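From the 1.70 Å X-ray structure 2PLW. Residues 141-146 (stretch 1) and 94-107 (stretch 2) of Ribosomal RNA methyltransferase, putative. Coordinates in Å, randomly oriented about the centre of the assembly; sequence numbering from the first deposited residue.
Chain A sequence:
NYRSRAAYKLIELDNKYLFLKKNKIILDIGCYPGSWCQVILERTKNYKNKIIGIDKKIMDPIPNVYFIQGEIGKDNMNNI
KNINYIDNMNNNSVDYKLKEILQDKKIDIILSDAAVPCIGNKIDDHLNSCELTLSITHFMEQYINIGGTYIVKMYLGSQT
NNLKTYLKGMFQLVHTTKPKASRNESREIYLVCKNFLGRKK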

# COMPACT_ATOMS: atom_id res chain seq x y z
N GLU A 141 -3.70 -2.99 -9.21
CA GLU A 141 -3.79 -3.92 -10.32
C GLU A 141 -3.05 -3.46 -11.56
O GLU A 141 -2.57 -4.29 -12.35
CB GLU A 141 -5.25 -4.10 -10.71
CG GLU A 141 -6.01 -5.17 -9.99
CD GLU A 141 -7.15 -5.63 -10.86
OE1 GLU A 141 -8.03 -4.79 -11.14
OE2 GLU A 141 -7.14 -6.80 -11.33
N GLN A 142 -2.99 -2.14 -11.76
CA GLN A 142 -2.31 -1.57 -12.93
C GLN A 142 -0.81 -1.66 -12.80
O GLN A 142 -0.14 -1.86 -13.81
CB GLN A 142 -2.71 -0.10 -13.11
CG GLN A 142 -4.23 0.09 -13.34
CD GLN A 142 -4.65 1.55 -13.23
OE1 GLN A 142 -4.05 2.43 -13.83
NE2 GLN A 142 -5.66 1.80 -12.40
N TYR A 143 -0.31 -1.55 -11.57
CA TYR A 143 1.14 -1.34 -11.34
C TYR A 143 1.88 -2.51 -10.71
O TYR A 143 3.10 -2.52 -10.74
CB TYR A 143 1.39 -0.05 -10.53
CG TYR A 143 1.13 1.17 -11.40
CD1 TYR A 143 2.09 1.61 -12.29
CD2 TYR A 143 -0.10 1.82 -11.34
CE1 TYR A 143 1.85 2.70 -13.14
CE2 TYR A 143 -0.37 2.94 -12.20
CZ TYR A 143 0.62 3.35 -13.08
OH TYR A 143 0.42 4.43 -13.95
N ILE A 144 1.15 -3.49 -10.20
CA ILE A 144 1.78 -4.60 -9.49
C ILE A 144 2.42 -5.57 -10.49
O ILE A 144 1.83 -5.88 -11.53
CB ILE A 144 0.79 -5.35 -8.56
CG1 ILE A 144 1.56 -6.26 -7.59
CG2 ILE A 144 -0.25 -6.13 -9.33
CD1 ILE A 144 2.11 -5.56 -6.46
N ASN A 145 3.62 -6.02 -10.16
CA ASN A 145 4.34 -7.04 -10.92
C ASN A 145 3.75 -8.42 -10.65
O ASN A 145 3.25 -8.68 -9.56
CB ASN A 145 5.79 -7.06 -10.49
CG ASN A 145 6.72 -7.43 -11.60
OD1 ASN A 145 6.32 -7.76 -12.72
ND2 ASN A 145 8.01 -7.41 -11.29
N ILE A 146 3.79 -9.28 -11.65
CA ILE A 146 3.43 -10.69 -11.46
C ILE A 146 4.32 -11.21 -10.35
O ILE A 146 5.52 -10.91 -10.30
CB ILE A 146 3.65 -11.50 -12.74
CG1 ILE A 146 2.68 -11.06 -13.84
CG2 ILE A 146 3.56 -13.01 -12.46
CD1 ILE A 146 1.23 -11.27 -13.52
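Stretch 2 (94-107) VDYKLKEILQDKKI

The centre of the contact is the Y143 ring. Stretch 2 approaches it first as a helix, residues 94-102, and then as an extended segment that reaches I107. L98 lies over one face of the ring: its CD1 is 3.9 Å from the centroid of the Y143 ring and only 10° off the ring normal, a CH-pi contact. One helical turn later, L102 CD1 comes within 4.2 Å of Y143 CD1. Both leucines point their CA-to-CB bonds toward stretch 1. I107 adds to the apolar patch, with its CD1 3.8 Å from Y143 CB.

Between the helix and I107 the chain reverses through a type II' turn from L102 to K105. Q103 leaves helical geometry there with positive phi. The turn is closed by K105 N to L102 O, 3.0 Å.

In stretch 1 the helix gives way to a strand at I144. I107 runs parallel to it and pairs through its backbone. I107 N donates to Y143 O at 2.8 Å, and N145 N donates to I107 O at 2.9 Å. The two bonds therefore flank I144, whose CA also lies 3.5 Å from I107 O in a CA-H...O contact. The side chains of I144 and I107 diverge.

Polar contacts finish the interface. Y143 OH donates to D95 OD1 at 2.5 Å, a short bond at the ring edge. Water 2 also ties the helix to this hydroxyl, donating to D95 O and Y143 OH. Water 1 joins D95 OD1 to Q142 OE1.

K106 has an extended side chain that lies along the stretch 1 backbone. Its CB is 3.2 Å from Y143 O, and its CD is 3.3 Å from I144 O. At its end, NZ donates to water 3 and water 5 at 2.7 and 2.8 Å.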

# COMPACT_ATOMS: atom_id res chain seq x y z
N VAL A 94 0.05 11.24 -11.06
CA VAL A 94 0.70 10.10 -10.38
C VAL A 94 1.29 9.14 -11.42
O VAL A 94 2.45 8.71 -11.33
CB VAL A 94 -0.25 9.37 -9.39
CG1 VAL A 94 0.31 8.01 -8.94
CG2 VAL A 94 -0.51 10.25 -8.15
N ASP A 95 0.52 8.84 -12.46
CA ASP A 95 1.00 7.90 -13.48
C ASP A 95 2.27 8.36 -14.19
O ASP A 95 3.18 7.57 -14.42
CB ASP A 95 -0.10 7.63 -14.48
CG ASP A 95 -1.38 7.20 -13.81
OD1 ASP A 95 -1.53 6.00 -13.50
OD2 ASP A 95 -2.22 8.09 -13.58
N TYR A 96 2.30 9.63 -14.57
CA TYR A 96 3.47 10.14 -15.28
C TYR A 96 4.70 10.28 -14.38
O TYR A 96 5.83 10.00 -14.81
CB TYR A 96 3.10 11.38 -16.10
CG TYR A 96 2.51 10.89 -17.41
CD1 TYR A 96 1.12 10.85 -17.62
CD2 TYR A 96 3.33 10.36 -18.41
CE1 TYR A 96 0.59 10.35 -18.78
CE2 TYR A 96 2.79 9.86 -19.60
CZ TYR A 96 1.41 9.86 -19.77
OH TYR A 96 0.87 9.38 -20.92
N LYS A 97 4.46 10.59 -13.11
CA LYS A 97 5.55 10.55 -12.13
C LYS A 97 6.07 9.13 -11.91
O LYS A 97 7.27 8.92 -11.84
CB LYS A 97 5.09 11.18 -10.82
CG LYS A 97 4.88 12.68 -10.94
CD LYS A 97 4.50 13.27 -9.61
CE LYS A 97 3.66 14.54 -9.74
NZ LYS A 97 2.96 14.87 -8.44
N LEU A 98 5.17 8.15 -11.81
CA LEU A 98 5.60 6.74 -11.79
C LEU A 98 6.36 6.33 -13.04
O LEU A 98 7.35 5.62 -12.95
CB LEU A 98 4.42 5.78 -11.55
CG LEU A 98 3.89 5.81 -10.13
CD1 LEU A 98 2.53 5.07 -10.04
CD2 LEU A 98 4.92 5.22 -9.10
N LYS A 99 5.90 6.78 -14.20
CA LYS A 99 6.56 6.47 -15.48
C LYS A 99 8.02 6.95 -15.49
O LYS A 99 8.91 6.23 -15.92
CB LYS A 99 5.77 7.11 -16.63
CG LYS A 99 6.21 6.69 -18.04
CD LYS A 99 5.31 7.32 -19.11
CE LYS A 99 4.00 6.54 -19.28
NZ LYS A 99 4.20 5.34 -20.16
N GLU A 100 8.24 8.19 -15.03
CA GLU A 100 9.57 8.77 -14.89
C GLU A 100 10.49 7.85 -14.10
O GLU A 100 11.66 7.70 -14.44
CB GLU A 100 9.50 10.11 -14.14
CG GLU A 100 9.20 11.34 -14.97
CD GLU A 100 9.41 12.62 -14.16
OE1 GLU A 100 10.38 13.37 -14.48
OE2 GLU A 100 8.63 12.87 -13.21
N ILE A 101 9.95 7.23 -13.06
CA ILE A 101 10.73 6.43 -12.11
C ILE A 101 10.90 4.97 -12.59
O ILE A 101 12.02 4.42 -12.58
CB ILE A 101 10.11 6.48 -10.67
CG1 ILE A 101 10.08 7.90 -10.10
CG2 ILE A 101 10.88 5.61 -9.69
CD1 ILE A 101 9.06 8.08 -8.96
N LEU A 102 9.80 4.36 -13.02
CA LEU A 102 9.74 2.95 -13.39
C LEU A 102 10.15 2.63 -14.83
O LEU A 102 10.55 1.50 -15.11
CB LEU A 102 8.32 2.40 -13.19
CG LEU A 102 7.72 2.42 -11.78
CD1 LEU A 102 6.26 2.06 -11.86
CD2 LEU A 102 8.50 1.47 -10.87
N GLN A 103 9.95 3.60 -15.74
CA GLN A 103 10.03 3.35 -17.18
C GLN A 103 9.08 2.22 -17.59
O GLN A 103 7.87 2.42 -17.64
CB GLN A 103 11.47 3.08 -17.64
CG GLN A 103 12.45 4.21 -17.36
CD GLN A 103 11.97 5.54 -17.89
OE1 GLN A 103 11.57 5.65 -19.06
NE2 GLN A 103 11.98 6.56 -17.03
N ASP A 104 9.62 1.05 -17.87
CA ASP A 104 8.82 -0.08 -18.33
C ASP A 104 8.56 -1.14 -17.25
O ASP A 104 8.04 -2.24 -17.53
CB ASP A 104 9.47 -0.70 -19.57
CG ASP A 104 9.32 0.18 -20.81
OD1 ASP A 104 8.37 0.99 -20.84
OD2 ASP A 104 10.16 0.07 -21.73
N LYS A 105 8.92 -0.81 -16.01
CA LYS A 105 8.86 -1.78 -14.93
C LYS A 105 7.57 -1.68 -14.13
O LYS A 105 6.96 -0.62 -14.03
CB LYS A 105 10.06 -1.62 -14.00
CG LYS A 105 11.39 -2.05 -14.63
CD LYS A 105 12.55 -1.87 -13.66
CE LYS A 105 12.88 -0.37 -13.49
NZ LYS A 105 13.52 0.20 -14.72
N LYS A 106 7.16 -2.80 -13.56
CA LYS A 106 6.09 -2.79 -12.58
C LYS A 106 6.67 -2.89 -11.16
O LYS A 106 7.88 -2.92 -10.98
CB LYS A 106 5.03 -3.85 -12.91
CG LYS A 106 4.20 -3.47 -14.15
CD LYS A 106 2.96 -4.30 -14.25
CE LYS A 106 2.19 -4.02 -15.51
NZ LYS A 106 0.97 -4.80 -15.56
N ILE A 107 5.79 -2.86 -10.17
CA ILE A 107 6.16 -2.63 -8.80
C ILE A 107 6.02 -3.96 -8.05
O ILE A 107 4.99 -4.57 -8.11
CB ILE A 107 5.20 -1.57 -8.17
CG1 ILE A 107 5.28 -0.25 -8.96
CG2 ILE A 107 5.55 -1.31 -6.70
CD1 ILE A 107 4.46 0.83 -8.38
O HOH W 1 -4.09 4.98 -12.89
O HOH W 2 2.44 5.05 -15.62
O HOH W 3 -0.19 -5.35 -13.20
O HOH W 4 1.99 -7.55 -13.89
O HOH W 5 -1.77 -4.45 -15.40